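Local coordinates for protein formylmethanofuran--tetrahydromethanopterin formyltransferase (Methanosarcina barkeri, PDB 1M5S) that transfers a formyl group reversibly from formylmethanofuran to tetrahydromethanopterin, probably as a step of methanogenesis from carbon dioxide, at residues 118-129 with 140-151. Sequence-based numbering, arbitrary orientation.
Sequences GFKLKFFADGME and YKVPIMEGDFLA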
ATOM      1  N   GLY A 118     -16.562 -25.075   7.825  1.00 24.73           N
ATOM      2  CA  GLY A 118     -15.325 -25.831   7.895  1.00 29.24           C
ATOM      3  C   GLY A 118     -15.516 -27.317   7.637  1.00 36.89           C
ATOM      4  O   GLY A 118     -14.675 -27.962   7.009  1.00 31.05           O
ATOM      5  N   PHE A 119     -16.602 -27.874   8.165  1.00 36.56           N
ATOM      6  CA  PHE A 119     -16.951 -29.268   7.912  1.00 27.79           C
ATOM      7  C   PHE A 119     -17.188 -29.461   6.420  1.00 27.29           C
ATOM      8  O   PHE A 119     -16.710 -30.424   5.829  1.00 31.29           O
ATOM      9  CB  PHE A 119     -18.209 -29.655   8.707  1.00 38.39           C
ATOM     10  CG  PHE A 119     -18.701 -31.056   8.433  1.00 33.22           C
ATOM     11  CD1 PHE A 119     -19.590 -31.304   7.388  1.00 36.31           C
ATOM     12  CD2 PHE A 119     -18.246 -32.130   9.192  1.00 44.37           C
ATOM     13  CE1 PHE A 119     -20.013 -32.602   7.095  1.00 41.69           C
ATOM     14  CE2 PHE A 119     -18.662 -33.436   8.910  1.00 37.59           C
ATOM     15  CZ  PHE A 119     -19.547 -33.670   7.856  1.00 35.61           C
ATOM     16  N   LYS A 120     -17.867 -28.502   5.802  1.00 28.23           N
ATOM     17  CA  LYS A 120     -18.238 -28.616   4.400  1.00 23.86           C
ATOM     18  C   LYS A 120     -17.039 -28.443   3.479  1.00 33.21           C
ATOM     19  O   LYS A 120     -16.989 -29.033   2.403  1.00 28.28           O
ATOM     20  CB  LYS A 120     -19.320 -27.589   4.056  1.00 32.32           C
ATOM     21  CG  LYS A 120     -20.676 -27.892   4.677  1.00 35.29           C
ATOM     22  CD  LYS A 120     -21.699 -26.837   4.299  1.00 44.64           C
ATOM     23  CE  LYS A 120     -23.057 -27.450   3.997  1.00 48.82           C
ATOM     24  NZ  LYS A 120     -23.880 -26.548   3.142  1.00 51.61           N
ATOM     25  N   LEU A 121     -16.062 -27.656   3.917  1.00 29.66           N
ATOM     26  CA  LEU A 121     -14.877 -27.379   3.104  1.00 30.97           C
ATOM     27  C   LEU A 121     -13.858 -28.517   3.140  1.00 30.65           C
ATOM     28  O   LEU A 121     -13.148 -28.742   2.157  1.00 31.19           O
ATOM     29  CB  LEU A 121     -14.207 -26.072   3.565  1.00 30.52           C
ATOM     30  CG  LEU A 121     -14.912 -24.755   3.222  1.00 30.96           C
ATOM     31  CD1 LEU A 121     -14.117 -23.586   3.770  1.00 31.02           C
ATOM     32  CD2 LEU A 121     -15.072 -24.630   1.714  1.00 31.02           C
ATOM     33  N   LYS A 122     -13.853 -29.275   4.241  1.00 30.20           N
ATOM     34  CA  LYS A 122     -12.886 -30.355   4.450  1.00 31.65           C
ATOM     35  C   LYS A 122     -12.966 -31.419   3.359  1.00 37.72           C
ATOM     36  O   LYS A 122     -11.947 -31.998   2.987  1.00 35.49           O
ATOM     37  CB  LYS A 122     -13.074 -31.005   5.832  1.00 37.42           C
ATOM     38  CG  LYS A 122     -14.188 -32.048   5.907  1.00 44.01           C
ATOM     39  CD  LYS A 122     -14.190 -32.772   7.239  1.00 46.04           C
ATOM     40  CE  LYS A 122     -15.329 -33.774   7.328  1.00 48.48           C
ATOM     41  NZ  LYS A 122     -15.353 -34.732   6.188  1.00 53.57           N
ATOM     42  N   PHE A 123     -14.124 -31.506   2.712  1.00 30.93           N
ATOM     43  CA  PHE A 123     -14.374 -32.524   1.673  1.00 31.35           C
ATOM     44  C   PHE A 123     -13.464 -32.320   0.457  1.00 28.60           C
ATOM     45  O   PHE A 123     -13.293 -33.224  -0.373  1.00 24.08           O
ATOM     46  CB  PHE A 123     -15.831 -32.475   1.237  1.00 31.26           C
ATOM     47  CG  PHE A 123     -16.728 -33.122   2.279  1.00 39.37           C
ATOM     48  CD1 PHE A 123     -17.189 -32.365   3.358  1.00 36.20           C
ATOM     49  CD2 PHE A 123     -17.069 -34.472   2.161  1.00 45.60           C
ATOM     50  CE1 PHE A 123     -17.988 -32.963   4.334  1.00 45.88           C
ATOM     51  CE2 PHE A 123     -17.866 -35.074   3.140  1.00 48.08           C
ATOM     52  CZ  PHE A 123     -18.324 -34.319   4.228  1.00 45.77           C
ATOM     53  N   PHE A 124     -12.905 -31.115   0.350  1.00 28.18           N
ATOM     54  CA  PHE A 124     -11.986 -30.795  -0.730  1.00 29.12           C
ATOM     55  C   PHE A 124     -10.728 -31.676  -0.686  1.00 20.66           C
ATOM     56  O   PHE A 124     -10.142 -31.972  -1.720  1.00 28.27           O
ATOM     57  CB  PHE A 124     -11.604 -29.311  -0.681  1.00 29.38           C
ATOM     58  CG  PHE A 124     -10.760 -28.862  -1.843  1.00 25.12           C
ATOM     59  CD1 PHE A 124     -11.283 -28.841  -3.130  1.00 27.83           C
ATOM     60  CD2 PHE A 124      -9.437 -28.476  -1.652  1.00 23.85           C
ATOM     61  CE1 PHE A 124     -10.498 -28.433  -4.217  1.00 33.98           C
ATOM     62  CE2 PHE A 124      -8.647 -28.069  -2.731  1.00 22.05           C
ATOM     63  CZ  PHE A 124      -9.175 -28.047  -4.012  1.00 26.98           C
ATOM     64  N   ALA A 125     -10.369 -32.146   0.506  1.00 21.41           N
ATOM     65  CA  ALA A 125      -9.155 -32.934   0.691  1.00 30.70           C
ATOM     66  C   ALA A 125      -9.312 -34.380   0.220  1.00 32.89           C
ATOM     67  O   ALA A 125      -8.325 -35.123   0.150  1.00 27.55           O
ATOM     68  CB  ALA A 125      -8.725 -32.898   2.152  1.00 28.84           C
ATOM     69  N   ASP A 126     -10.559 -34.803   0.010  1.00 29.04           N
ATOM     70  CA  ASP A 126     -10.853 -36.051  -0.697  1.00 30.09           C
ATOM     71  C   ASP A 126     -10.346 -37.301   0.041  1.00 30.23           C
ATOM     72  O   ASP A 126      -9.821 -38.232  -0.568  1.00 36.11           O
ATOM     73  CB  ASP A 126     -10.258 -35.975  -2.108  1.00 31.20           C
ATOM     74  CG  ASP A 126     -10.747 -37.085  -3.022  1.00 42.76           C
ATOM     75  OD1 ASP A 126     -11.833 -37.659  -2.779  1.00 32.61           O
ATOM     76  OD2 ASP A 126     -10.037 -37.366  -4.004  1.00 27.93           O
ATOM     77  N   GLY A 127     -10.540 -37.326   1.355  1.00 27.11           N
ATOM     78  CA  GLY A 127     -10.058 -38.432   2.157  1.00 32.31           C
ATOM     79  C   GLY A 127      -8.859 -38.075   3.017  1.00 30.55           C
ATOM     80  O   GLY A 127      -8.583 -38.760   4.005  1.00 32.02           O
ATOM     81  N   MET A 128      -8.168 -36.992   2.673  1.00 30.10           N
ATOM     82  CA  MET A 128      -6.922 -36.639   3.351  1.00 27.41           C
ATOM     83  C   MET A 128      -7.097 -35.640   4.500  1.00 31.41           C
ATOM     84  O   MET A 128      -6.126 -35.318   5.199  1.00 27.68           O
ATOM     85  CB  MET A 128      -5.902 -36.093   2.347  1.00 24.95           C
ATOM     86  CG  MET A 128      -5.575 -37.029   1.184  1.00 34.54           C
ATOM     87  SD  MET A 128      -5.143 -38.733   1.642  1.00 36.86           S
ATOM     88  CE  MET A 128      -3.733 -38.508   2.727  1.00 39.07           C
ATOM     89  N   GLU A 129      -8.340 -35.208   4.737  1.00 25.68           N
ATOM     90  CA  GLU A 129      -8.641 -34.288   5.834  1.00 28.03           C
ATOM     91  C   GLU A 129      -8.292 -34.872   7.189  1.00 36.35           C
ATOM     92  O   GLU A 129      -8.414 -36.074   7.416  1.00 38.60           O
ATOM     93  CB  GLU A 129     -10.122 -33.912   5.862  1.00 41.12           C
ATOM     94  CG  GLU A 129     -10.842 -34.083   4.559  1.00 51.51           C
ATOM     95  CD  GLU A 129     -11.669 -35.339   4.499  1.00 41.40           C
ATOM     96  OE1 GLU A 129     -12.411 -35.632   5.459  1.00 43.15           O
ATOM     97  OE2 GLU A 129     -11.609 -36.011   3.458  1.00 59.32           O
ATOM     98  N   TYR A 140     -10.504 -28.120  11.099  1.00 24.43           N
ATOM     99  CA  TYR A 140     -10.277 -29.143  10.072  1.00 25.24           C
ATOM    100  C   TYR A 140      -9.044 -28.782   9.256  1.00 34.27           C
ATOM    101  O   TYR A 140      -8.851 -27.617   8.875  1.00 29.59           O
ATOM    102  CB  TYR A 140     -11.481 -29.243   9.138  1.00 28.10           C
ATOM    103  CG  TYR A 140     -12.674 -29.893   9.820  1.00 33.47           C
ATOM    104  CD1 TYR A 140     -12.701 -31.280  10.000  1.00 38.63           C
ATOM    105  CD2 TYR A 140     -13.729 -29.099  10.268  1.00 36.71           C
ATOM    106  CE1 TYR A 140     -13.784 -31.873  10.656  1.00 39.33           C
ATOM    107  CE2 TYR A 140     -14.810 -29.690  10.930  1.00 45.03           C
ATOM    108  CZ  TYR A 140     -14.835 -31.076  11.127  1.00 43.86           C
ATOM    109  OH  TYR A 140     -15.879 -31.648  11.781  1.00 45.08           O
ATOM    110  N   LYS A 141      -8.164 -29.767   9.087  1.00 28.43           N
ATOM    111  CA  LYS A 141      -6.980 -29.639   8.241  1.00 31.23           C
ATOM    112  C   LYS A 141      -7.301 -30.158   6.845  1.00 26.10           C
ATOM    113  O   LYS A 141      -7.678 -31.318   6.681  1.00 28.55           O
ATOM    114  CB  LYS A 141      -5.825 -30.455   8.830  1.00 29.83           C
ATOM    115  CG  LYS A 141      -4.815 -29.658   9.611  1.00 42.63           C
ATOM    116  CD  LYS A 141      -3.500 -30.422   9.713  1.00 43.58           C
ATOM    117  CE  LYS A 141      -3.048 -30.555  11.156  1.00 53.64           C
ATOM    118  NZ  LYS A 141      -1.887 -31.483  11.264  1.00 58.06           N
ATOM    119  N   VAL A 142      -7.078 -29.319   5.839  1.00 24.62           N
ATOM    120  CA  VAL A 142      -7.281 -29.692   4.447  1.00 26.03           C
ATOM    121  C   VAL A 142      -5.945 -29.554   3.701  1.00 28.18           C
ATOM    122  O   VAL A 142      -5.517 -28.444   3.371  1.00 24.43           O
ATOM    123  CB  VAL A 142      -8.364 -28.784   3.778  1.00 29.02           C
ATOM    124  CG1 VAL A 142      -8.598 -29.205   2.335  1.00 25.83           C
ATOM    125  CG2 VAL A 142      -9.656 -28.839   4.577  1.00 31.91           C
ATOM    126  N   PRO A 143      -5.232 -30.681   3.493  1.00 28.52           N
ATOM    127  CA  PRO A 143      -3.983 -30.657   2.727  1.00 25.75           C
ATOM    128  C   PRO A 143      -4.138 -30.075   1.322  1.00 27.53           C
ATOM    129  O   PRO A 143      -4.989 -30.504   0.545  1.00 27.27           O
ATOM    130  CB  PRO A 143      -3.563 -32.124   2.696  1.00 29.18           C
ATOM    131  CG  PRO A 143      -4.094 -32.669   3.974  1.00 25.65           C
ATOM    132  CD  PRO A 143      -5.434 -31.989   4.144  1.00 28.83           C
ATOM    133  N   ILE A 144      -3.369 -29.027   1.049  1.00 24.74           N
ATOM    134  CA  ILE A 144      -3.325 -28.410  -0.273  1.00 18.18           C
ATOM    135  C   ILE A 144      -1.866 -28.129  -0.665  1.00 21.64           C
ATOM    136  O   ILE A 144      -0.948 -28.435   0.099  1.00 21.28           O
ATOM    137  CB  ILE A 144      -4.169 -27.096  -0.312  1.00 22.33           C
ATOM    138  CG1 ILE A 144      -3.735 -26.138   0.807  1.00 20.75           C
ATOM    139  CG2 ILE A 144      -5.664 -27.427  -0.183  1.00 21.19           C
ATOM    140  CD1 ILE A 144      -4.384 -24.771   0.729  1.00 26.43           C
ATOM    141  N   MET A 145      -1.651 -27.617  -1.876  1.00 19.80           N
ATOM    142  CA  MET A 145      -0.304 -27.464  -2.431  1.00 22.92           C
ATOM    143  C   MET A 145       0.668 -26.696  -1.547  1.00 20.86           C
ATOM    144  O   MET A 145       1.859 -26.989  -1.539  1.00 22.21           O
ATOM    145  CB  MET A 145      -0.362 -26.778  -3.787  1.00 23.09           C
ATOM    146  CG  MET A 145      -0.935 -27.623  -4.881  1.00 30.57           C
ATOM    147  SD  MET A 145      -0.519 -26.902  -6.458  1.00 29.99           S
ATOM    148  CE  MET A 145      -1.272 -25.296  -6.347  1.00 20.46           C
ATOM    149  N   GLU A 146       0.181 -25.636  -0.907  1.00 21.59           N
ATOM    150  CA  GLU A 146       1.029 -24.759  -0.104  1.00 20.56           C
ATOM    151  C   GLU A 146       1.379 -25.403   1.228  1.00 20.96           C
ATOM    152  O   GLU A 146       2.317 -24.977   1.898  1.00 23.26           O
ATOM    153  CB  GLU A 146       0.317 -23.431   0.167  1.00 20.11           C
ATOM    154  CG  GLU A 146      -0.802 -23.528   1.221  1.00 20.03           C
ATOM    155  CD  GLU A 146      -1.299 -22.176   1.710  1.00 35.79           C
ATOM    156  OE1 GLU A 146      -0.728 -21.146   1.289  1.00 19.10           O
ATOM    157  OE2 GLU A 146      -2.256 -22.145   2.519  1.00 39.36           O
ATOM    158  N   GLY A 147       0.553 -26.357   1.650  1.00 22.31           N
ATOM    159  CA  GLY A 147       0.602 -26.845   3.018  1.00 21.64           C
ATOM    160  C   GLY A 147      -0.765 -27.315   3.482  1.00 24.07           C
ATOM    161  O   GLY A 147      -1.495 -27.932   2.713  1.00 22.06           O
ATOM    162  N   ASP A 148      -1.083 -27.078   4.752  1.00 24.76           N
ATOM    163  CA  ASP A 148      -2.392 -27.424   5.311  1.00 25.40           C
ATOM    164  C   ASP A 148      -3.243 -26.161   5.486  1.00 27.96           C
ATOM    165  O   ASP A 148      -2.792 -25.177   6.083  1.00 25.94           O
ATOM    166  CB  ASP A 148      -2.226 -28.108   6.674  1.00 25.01           C
ATOM    167  CG  ASP A 148      -1.546 -29.472   6.579  1.00 31.18           C
ATOM    168  OD1 ASP A 148      -1.898 -30.264   5.679  1.00 34.87           O
ATOM    169  OD2 ASP A 148      -0.729 -29.792   7.473  1.00 33.21           O
ATOM    170  N   PHE A 149      -4.441 -26.164   4.908  1.00 24.35           N
ATOM    171  CA  PHE A 149      -5.408 -25.099   5.157  1.00 23.51           C
ATOM    172  C   PHE A 149      -6.230 -25.440   6.406  1.00 27.65           C
ATOM    173  O   PHE A 149      -6.754 -26.543   6.531  1.00 28.13           O
ATOM    174  CB  PHE A 149      -6.325 -24.923   3.942  1.00 28.84           C
ATOM    175  CG  PHE A 149      -7.460 -23.955   4.164  1.00 30.28           C
ATOM    176  CD1 PHE A 149      -7.208 -22.617   4.454  1.00 26.70           C
ATOM    177  CD2 PHE A 149      -8.785 -24.381   4.065  1.00 35.32           C
ATOM    178  CE1 PHE A 149      -8.253 -21.716   4.640  1.00 24.92           C
ATOM    179  CE2 PHE A 149      -9.844 -23.485   4.249  1.00 24.22           C
ATOM    180  CZ  PHE A 149      -9.575 -22.150   4.538  1.00 32.51           C
ATOM    181  N   LEU A 150      -6.257 -24.520   7.364  1.00 22.73           N
ATOM    182  CA  LEU A 150      -7.001 -24.719   8.601  1.00 26.23           C
ATOM    183  C   LEU A 150      -8.316 -23.939   8.571  1.00 27.97           C
ATOM    184  O   LEU A 150      -8.343 -22.772   8.188  1.00 19.61           O
ATOM    185  CB  LEU A 150      -6.153 -24.286   9.800  1.00 27.34           C
ATOM    186  CG  LEU A 150      -5.188 -25.314  10.414  1.00 32.41           C
ATOM    187  CD1 LEU A 150      -4.568 -26.195   9.354  1.00 33.24           C
ATOM    188  CD2 LEU A 150      -4.112 -24.585  11.189  1.00 25.42           C
ATOM    189  N   ALA A 151      -9.414 -24.622   8.889  1.00 24.27           N
ATOM    190  CA  ALA A 151     -10.736 -23.996   8.918  1.00 22.67           C
ATOM    191  C   ALA A 151     -11.543 -24.492  10.118  1.00 32.13           C
ATOM    192  O   ALA A 151     -11.858 -25.678  10.215  1.00 30.53           O
ATOM    193  CB  ALA A 151     -11.493 -24.291   7.613  1.00 17.49           C
TER
HETATM  194  O   HOH W   1      -5.698 -33.215   0.314  1.00 31.30           O
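The ring of Y140 lies against the aliphatic chain of K122, whose CD comes within 3.5 Å of Y140 CD1. With CG set between the backbone N and the carbonyl carbon (chi1 82°), K122 runs extended across the tyrosine and bends only at chi4, carrying NZ past it to E129 OE1, 3.2 Å away. A long chain with a charged end suits this place: the methylenes pack against the ring while the ammonium makes a salt bridge, approaching from above the carboxylate plane. E129 OE2 accepts a hydrogen bond from G127 N, 2.7 Å away, so both carboxylate oxygens have a partner in the model. At the far end of the tyrosine, OH meets the edge of the F119 ring. V142 uses both branches: CG2 packs 3.6 Å from K122 CA, and CG1 reaches A125 CB, a methyl small enough to let the 3-10 turn lie close to the strand. F124 turns its ring edge to I144 CG2. P143 packs on A125 and M128, and a water lies within hydrogen-bonding distance of P143 O and A125 O. Nearby, D126 forms a salt bridge with K207 of a second subunit. No direct hydrogen bond joins the segments; apart from this water and a CA-H...O contact from E129 to K141 O, apolar side-chain shape and packing seat helix 117-122 and the 3-10 turn and loop after it on the hairpin.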